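Local coordinates for glutathione synthetase-like effector 30 (Gpa-GSS30-apo) (Globodera pallida, PDB 5OET), which probably acts as an effector in plant parasitism, evolved from a housekeeping glutathione synthetase, the ligase that joins gamma-glutamylcysteine to glycine using ATP, at residues Q158-F163 / C480-M485; F163-D168 / V184-G189; A229-Y234 / V490-R495. One frame throughout, in Å; residues are numbered along the deposited sequence.

How the interactions relate
Following the chain from the N terminus, strand 160-173 supplies a segment to two contacts in turn. Interaction 2 closes first and locally, pairing 163-168 with 184-189 in a beta hairpin with 15 residues between the segments. Interaction 1 waits for 480-485, with 316 residues between it and 158-163, so its long loop takes in the rest of that hairpin; F163 belongs to both, and the C164-C480 disulfide bolts them together. Interaction 3 begins with helical residues 229-234 inside the long loop and ends with 490-495 beyond it, so it crosses interaction 1 but follows interaction 2 in series. Together they join four neighbouring strands of one mixed sheet and lay helix 225-240 against it.

Interaction 1: residues Q158-F163 / C480-M485; sequences QPVAMF and CLLGNM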
# COMPACT_ATOMS: atom_id res chain seq x y z
N GLN A 158 -6.54 -2.87 36.99
CA GLN A 158 -6.65 -3.87 35.92
C GLN A 158 -5.49 -4.86 36.03
O GLN A 158 -4.38 -4.54 35.63
CB GLN A 158 -6.67 -3.18 34.55
CG GLN A 158 -6.92 -4.11 33.38
CD GLN A 158 -8.02 -5.15 33.60
OE1 GLN A 158 -7.76 -6.23 34.12
NE2 GLN A 158 -9.23 -4.84 33.17
N PRO A 159 -5.74 -6.06 36.58
CA PRO A 159 -4.72 -7.13 36.65
C PRO A 159 -4.23 -7.65 35.31
O PRO A 159 -3.09 -8.10 35.21
CB PRO A 159 -5.44 -8.28 37.38
CG PRO A 159 -6.52 -7.61 38.15
CD PRO A 159 -6.97 -6.47 37.29
N VAL A 160 -5.09 -7.63 34.30
CA VAL A 160 -4.78 -8.16 32.97
C VAL A 160 -3.97 -7.15 32.17
O VAL A 160 -4.42 -6.04 31.90
CB VAL A 160 -6.04 -8.59 32.19
CG1 VAL A 160 -5.69 -8.99 30.76
CG2 VAL A 160 -6.74 -9.73 32.91
N ALA A 161 -2.77 -7.57 31.80
CA ALA A 161 -1.86 -6.81 30.96
C ALA A 161 -1.72 -7.53 29.64
O ALA A 161 -1.80 -8.74 29.58
CB ALA A 161 -0.49 -6.69 31.63
N MET A 162 -1.54 -6.74 28.59
CA MET A 162 -1.17 -7.21 27.26
C MET A 162 0.28 -6.85 27.10
O MET A 162 0.66 -5.71 27.34
CB MET A 162 -2.00 -6.50 26.21
CG MET A 162 -1.54 -6.75 24.79
SD MET A 162 -2.80 -6.11 23.68
CE MET A 162 -1.81 -5.97 22.20
N PHE A 163 1.10 -7.80 26.68
CA PHE A 163 2.54 -7.63 26.74
C PHE A 163 3.15 -8.14 25.44
O PHE A 163 3.16 -9.34 25.20
CB PHE A 163 3.06 -8.35 27.97
CG PHE A 163 4.55 -8.49 28.02
CD1 PHE A 163 5.38 -7.43 27.67
CD2 PHE A 163 5.11 -9.69 28.44
CE1 PHE A 163 6.76 -7.58 27.72
CE2 PHE A 163 6.49 -9.85 28.50
CZ PHE A 163 7.31 -8.80 28.14
N CYS A 480 3.81 -11.87 21.65
CA CYS A 480 2.92 -11.24 22.63
C CYS A 480 2.33 -12.21 23.62
O CYS A 480 2.10 -13.36 23.31
CB CYS A 480 1.75 -10.49 21.98
SG CYS A 480 2.20 -9.27 20.75
N LEU A 481 2.03 -11.67 24.79
CA LEU A 481 1.35 -12.33 25.89
C LEU A 481 0.04 -11.63 26.19
O LEU A 481 -0.12 -10.43 25.93
CB LEU A 481 2.18 -12.17 27.17
CG LEU A 481 3.19 -13.19 27.58
CD1 LEU A 481 3.63 -12.92 29.01
CD2 LEU A 481 2.55 -14.54 27.44
N LEU A 482 -0.87 -12.38 26.79
CA LEU A 482 -1.93 -11.80 27.60
C LEU A 482 -1.90 -12.50 28.96
O LEU A 482 -2.07 -13.73 29.06
CB LEU A 482 -3.27 -12.00 26.92
CG LEU A 482 -4.28 -10.93 27.20
CD1 LEU A 482 -3.78 -9.57 26.77
CD2 LEU A 482 -5.57 -11.34 26.50
N GLY A 483 -1.67 -11.72 30.01
CA GLY A 483 -1.41 -12.30 31.32
C GLY A 483 -1.96 -11.47 32.44
O GLY A 483 -2.22 -10.28 32.27
N ASN A 484 -2.15 -12.12 33.60
CA ASN A 484 -2.70 -11.50 34.79
C ASN A 484 -1.56 -11.26 35.75
O ASN A 484 -0.93 -12.20 36.18
CB ASN A 484 -3.75 -12.41 35.42
CG ASN A 484 -4.33 -11.84 36.70
OD1 ASN A 484 -3.61 -11.50 37.64
ND2 ASN A 484 -5.64 -11.76 36.75
N MET A 485 -1.33 -10.02 36.13
CA MET A 485 -0.17 -9.67 36.93
C MET A 485 -0.30 -9.87 38.43
O MET A 485 0.69 -9.69 39.15
CB MET A 485 0.20 -8.23 36.67
CG MET A 485 0.47 -7.98 35.22
SD MET A 485 1.29 -6.41 35.11
CE MET A 485 -0.08 -5.31 35.44
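Five backbone hydrogen bonds sew 158-163 to 480-485 as antiparallel neighbours, their short strand axes 4.7 Å apart. A161 and G483 exchange two of them, with A161 N to G483 O at 2.8 Å running almost along the C=O axis; F163 and L481 exchange two more, and beyond the strand M485 N reaches P159 O at 2.8 Å. The F163 ring lies beside L481 and points the same way, so that L481 CD1 meets F163 CD2 at the ring edge, in its plane, at 3.6 Å. On the same face A161, with only a methyl, leaves room for M485: an extended chi2 (-165°) brings M485 SD to 3.9 Å from A161 CB, and the bend at chi3 turns only CE. The other face carries M162 and L482, which cross obliquely, L482 CD1 coming to 3.6 Å from M162 CB. P159 CB lies alongside the amide of N484, 3.5 Å from N484 ND2. Q158 secures this entry: its OE1 accepts from V160 N on a lone pair, while its NE2 is held by T334 O. N484 OD1 takes E486 N and T487 N. C480 SG, anti to its carbonyl carbon, is bonded to C164, fastening the neighbouring strands covalently. Helices 98-119 and 225-240 cover this antiparallel pairing of 160-173 with 469-484, part of the mixed sheet of a eukaryotic glutathione synthase (ATP-grasp) family chain.

Interaction 2: residues F163-D168 / V184-G189; sequences FCQRAD and VEVNTG
Strands 163-168 and 184-188 run antiparallel at 172° with their axes 4.7 Å apart, held by paired backbone hydrogen bonds between R166 and N187, by D168 N to E185 O, and by V184 N to D168 O. V184 and E185 both stand opposite D168, so the second strand holds one extra residue there: a classic beta bulge. At the other end a side chain takes over from the backbone. T188 has OG1 anti to its own N (chi1 -165°), which brings the hydroxyl to C164 O as a donor, 2.7 Å away and above the carbonyl plane; the same oxygen sits at the edge of the F163 ring, in its plane, 3.7 Å from F163 CE1. R166 and D168, two residues apart, project from one face, and this spacing lets the arginine, bent at chi3, grip the carboxylate in a two-nitrogen, side-on salt bridge. R166 NE meets D168 OD1 at 3.2 Å and R166 NH2 meets D168 OD2 at 3.3 Å, each on a syn lone pair. The two bonds hold carboxylate and guanidinium nearly coplanar, and the arginine's positive charge probably offsets the repulsion between D168 and nearby E474. N187 lies alongside R166, its amide plane turned 55° from the guanidinium; N187 ND2 and R166 NH2, both donors, are neighbours without a hydrogen bond. On the opposite face, small A167 admits the branched V186, whose CG1 approaches A167 CB to 4.0 Å, while Q165 lays CG against N187 O and gives its NE2 to H347. E185 turns its end away to Q352. This is a bulged antiparallel beta hairpin whose second strand, 179-188, pairs only with 160-173 in the chain's mixed sheet, while 160-173 goes on to pair with 469-484.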
# COMPACT_ATOMS: atom_id res chain seq x y z
N PHE A 163 1.10 -7.80 26.68
CA PHE A 163 2.54 -7.63 26.74
C PHE A 163 3.15 -8.14 25.44
O PHE A 163 3.16 -9.34 25.20
CB PHE A 163 3.06 -8.35 27.97
CG PHE A 163 4.55 -8.49 28.02
CD1 PHE A 163 5.38 -7.43 27.67
CD2 PHE A 163 5.11 -9.69 28.44
CE1 PHE A 163 6.76 -7.58 27.72
CE2 PHE A 163 6.49 -9.85 28.50
CZ PHE A 163 7.31 -8.80 28.14
N CYS A 164 3.60 -7.20 24.60
CA CYS A 164 4.21 -7.50 23.31
C CYS A 164 5.68 -7.08 23.38
O CYS A 164 6.00 -6.01 23.89
CB CYS A 164 3.49 -6.77 22.15
SG CYS A 164 1.85 -7.41 21.62
N GLN A 165 6.55 -7.94 22.86
CA GLN A 165 8.00 -7.75 22.94
C GLN A 165 8.62 -7.96 21.59
O GLN A 165 8.12 -8.74 20.80
CB GLN A 165 8.58 -8.75 23.93
CG GLN A 165 9.89 -8.37 24.61
CD GLN A 165 10.40 -9.49 25.50
OE1 GLN A 165 10.67 -10.58 25.03
NE2 GLN A 165 10.52 -9.22 26.80
N ARG A 166 9.69 -7.21 21.32
CA ARG A 166 10.60 -7.49 20.21
C ARG A 166 11.99 -7.67 20.81
O ARG A 166 12.53 -6.74 21.38
CB ARG A 166 10.59 -6.36 19.16
CG ARG A 166 11.00 -6.84 17.76
CD ARG A 166 11.16 -5.71 16.74
NE ARG A 166 12.26 -4.82 17.10
CZ ARG A 166 12.24 -3.48 17.13
NH1 ARG A 166 11.15 -2.77 16.78
NH2 ARG A 166 13.33 -2.83 17.51
N ALA A 167 12.53 -8.87 20.71
CA ALA A 167 13.92 -9.18 21.09
C ALA A 167 14.78 -9.07 19.85
O ALA A 167 14.44 -9.67 18.83
CB ALA A 167 14.02 -10.59 21.65
N ASP A 168 15.89 -8.33 19.92
CA ASP A 168 16.81 -8.19 18.80
C ASP A 168 18.09 -9.05 18.97
O ASP A 168 18.63 -9.19 20.05
CB ASP A 168 17.15 -6.72 18.59
CG ASP A 168 15.93 -5.89 18.15
OD1 ASP A 168 14.91 -6.46 17.73
OD2 ASP A 168 15.97 -4.64 18.24
N VAL A 184 20.89 -8.54 21.35
CA VAL A 184 21.37 -7.17 21.39
C VAL A 184 20.54 -6.33 22.36
O VAL A 184 21.09 -5.50 23.06
CB VAL A 184 21.33 -6.54 19.97
CG1 VAL A 184 21.84 -5.10 19.99
CG2 VAL A 184 22.15 -7.39 19.01
N GLU A 185 19.23 -6.56 22.41
CA GLU A 185 18.28 -5.68 23.09
C GLU A 185 16.90 -6.37 23.21
O GLU A 185 16.59 -7.29 22.47
CB GLU A 185 18.17 -4.36 22.28
CG GLU A 185 17.09 -3.33 22.67
CD GLU A 185 17.30 -2.70 24.05
OE1 GLU A 185 17.25 -1.44 24.17
OE2 GLU A 185 17.47 -3.42 25.05
N VAL A 186 16.11 -5.92 24.19
CA VAL A 186 14.67 -6.19 24.24
C VAL A 186 13.89 -4.88 24.32
O VAL A 186 14.32 -3.93 24.96
CB VAL A 186 14.24 -7.12 25.40
CG1 VAL A 186 14.61 -8.55 25.09
CG2 VAL A 186 14.86 -6.71 26.73
N ASN A 187 12.77 -4.84 23.62
CA ASN A 187 11.92 -3.67 23.52
C ASN A 187 10.48 -4.05 23.81
O ASN A 187 10.06 -5.16 23.47
CB ASN A 187 11.98 -3.11 22.11
CG ASN A 187 13.38 -2.79 21.68
OD1 ASN A 187 13.99 -1.85 22.20
ND2 ASN A 187 13.91 -3.57 20.74
N THR A 188 9.75 -3.13 24.43
CA THR A 188 8.31 -3.27 24.61
C THR A 188 7.68 -1.88 24.51
O THR A 188 8.39 -0.89 24.41
CB THR A 188 7.96 -3.97 25.96
OG1 THR A 188 6.60 -4.39 25.95
CG2 THR A 188 8.21 -3.07 27.18
N GLY A 189 6.36 -1.81 24.55
CA GLY A 189 5.67 -0.54 24.45
C GLY A 189 5.53 -0.10 23.01
O GLY A 189 4.99 -0.85 22.20

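Interaction 3: residues A229-Y234 / V490-R495; sequences AAETLY and VSYFSR
Y492 meets helix 225-240 with the edge and tip of its ring, CE2 against T232 and OH against E231 CB. This is helix-on-sheet packing, of the kind that layers the alpha/beta architecture of glutathione synthetases: strand 490-504 pairs antiparallel with 469-484, and a classic bulge puts both S491 and Y492 opposite L482. With CG anti to the backbone N (chi1 -179°), the tyrosine stretches toward the helix. Its OH comes 3.6 Å from E231 CB, and its CE2 is 3.6 Å from T232 OG1, which lies at the ring edge in the ring plane. Tyrosine suits the place because it is long enough to bridge the gap between strand and helix and offers an apolar edge on the way. T232 turns OG1 beside its own N (chi1 -55°), where M228 O one helical turn back satisfies it; on the side of the strand, S494 CB approaches this oxygen. S494 keeps its OG in the crowded position between N and carbonyl carbon, from which it donates to R495 O, the carbonyl of the next residue, and accepts C480 N of the adjacent strand. A two-nitrogen, side-on salt bridge completes the contact. E231 reaches out in an extended chain, while R495, bent at chi3, crosses it at about a right angle and brings its guanidinium to within 18° of the carboxylate plane. Both bonds are bent: R495 NE to E231 OE2 is weak at 3.2 Å, and the shorter, R495 NH2 to the syn lone pair of E231 OE1 at 2.9 Å, finds that oxygen tilted out of the guanidinium plane.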
# COMPACT_ATOMS: atom_id res chain seq x y z
N ALA A 229 -0.51 -8.98 16.16
CA ALA A 229 -0.91 -7.85 16.99
C ALA A 229 -2.44 -7.76 17.08
O ALA A 229 -2.99 -7.64 18.17
CB ALA A 229 -0.32 -6.55 16.44
N ALA A 230 -3.11 -7.86 15.94
CA ALA A 230 -4.56 -7.88 15.88
C ALA A 230 -5.16 -8.98 16.74
O ALA A 230 -6.05 -8.71 17.54
CB ALA A 230 -5.03 -8.03 14.43
N GLU A 231 -4.66 -10.21 16.60
CA GLU A 231 -5.18 -11.36 17.36
C GLU A 231 -5.04 -11.17 18.87
O GLU A 231 -5.86 -11.69 19.62
CB GLU A 231 -4.50 -12.67 16.97
CG GLU A 231 -4.86 -13.21 15.58
CD GLU A 231 -3.92 -14.34 15.10
OE1 GLU A 231 -4.38 -15.17 14.26
OE2 GLU A 231 -2.73 -14.42 15.54
N THR A 232 -4.01 -10.45 19.30
CA THR A 232 -3.74 -10.22 20.71
C THR A 232 -4.62 -9.08 21.28
O THR A 232 -5.08 -9.16 22.42
CB THR A 232 -2.25 -9.90 20.94
OG1 THR A 232 -1.45 -10.97 20.40
CG2 THR A 232 -1.93 -9.76 22.42
N LEU A 233 -4.83 -8.02 20.49
CA LEU A 233 -5.80 -6.97 20.83
C LEU A 233 -7.24 -7.48 20.94
O LEU A 233 -7.95 -7.12 21.87
CB LEU A 233 -5.75 -5.81 19.81
CG LEU A 233 -4.57 -4.83 19.92
CD1 LEU A 233 -4.45 -4.02 18.64
CD2 LEU A 233 -4.70 -3.91 21.13
N TYR A 234 -7.66 -8.30 19.97
CA TYR A 234 -8.96 -8.97 20.03
C TYR A 234 -9.14 -9.79 21.31
O TYR A 234 -10.18 -9.72 21.95
CB TYR A 234 -9.14 -9.87 18.81
CG TYR A 234 -10.48 -10.59 18.76
CD1 TYR A 234 -11.63 -9.90 18.52
CD2 TYR A 234 -10.58 -11.97 18.93
CE1 TYR A 234 -12.86 -10.54 18.42
CE2 TYR A 234 -11.80 -12.61 18.88
CZ TYR A 234 -12.94 -11.89 18.62
OH TYR A 234 -14.13 -12.53 18.55
N VAL A 490 -0.59 -16.80 32.65
CA VAL A 490 -0.74 -16.37 31.26
C VAL A 490 -1.92 -17.11 30.63
O VAL A 490 -2.02 -18.31 30.75
CB VAL A 490 0.55 -16.67 30.47
CG1 VAL A 490 0.35 -16.48 28.97
CG2 VAL A 490 1.69 -15.83 31.00
N SER A 491 -2.80 -16.37 29.97
CA SER A 491 -3.99 -16.94 29.31
C SER A 491 -3.87 -17.03 27.79
O SER A 491 -4.63 -17.75 27.15
CB SER A 491 -5.21 -16.10 29.67
OG SER A 491 -5.02 -14.76 29.28
N TYR A 492 -2.92 -16.30 27.21
CA TYR A 492 -2.79 -16.28 25.78
C TYR A 492 -1.34 -16.02 25.37
O TYR A 492 -0.72 -15.07 25.86
CB TYR A 492 -3.71 -15.20 25.22
CG TYR A 492 -3.67 -15.12 23.73
CD1 TYR A 492 -4.31 -16.06 22.96
CD2 TYR A 492 -2.96 -14.10 23.09
CE1 TYR A 492 -4.28 -16.01 21.59
CE2 TYR A 492 -2.91 -14.03 21.70
CZ TYR A 492 -3.58 -14.99 20.96
OH TYR A 492 -3.56 -14.95 19.57
N PHE A 493 -0.81 -16.89 24.50
CA PHE A 493 0.44 -16.65 23.76
C PHE A 493 0.14 -16.45 22.27
O PHE A 493 -0.45 -17.34 21.65
CB PHE A 493 1.41 -17.82 23.89
CG PHE A 493 1.95 -18.04 25.28
CD1 PHE A 493 3.08 -17.35 25.72
CD2 PHE A 493 1.38 -18.99 26.13
CE1 PHE A 493 3.59 -17.56 26.98
CE2 PHE A 493 1.90 -19.21 27.40
CZ PHE A 493 3.01 -18.49 27.82
N SER A 494 0.55 -15.32 21.71
CA SER A 494 0.36 -15.04 20.28
C SER A 494 1.32 -15.86 19.45
O SER A 494 2.25 -16.44 19.99
CB SER A 494 0.61 -13.56 19.98
OG SER A 494 1.99 -13.24 20.03
N ARG A 495 1.09 -15.90 18.14
CA ARG A 495 2.07 -16.44 17.19
C ARG A 495 3.35 -15.59 17.30
O ARG A 495 3.30 -14.45 17.78
CB ARG A 495 1.54 -16.41 15.76
CG ARG A 495 1.33 -15.00 15.20
CD ARG A 495 0.99 -14.97 13.71
NE ARG A 495 -0.43 -15.21 13.42
CZ ARG A 495 -0.95 -16.30 12.85
NH1 ARG A 495 -0.18 -17.32 12.46
NH2 ARG A 495 -2.27 -16.37 12.66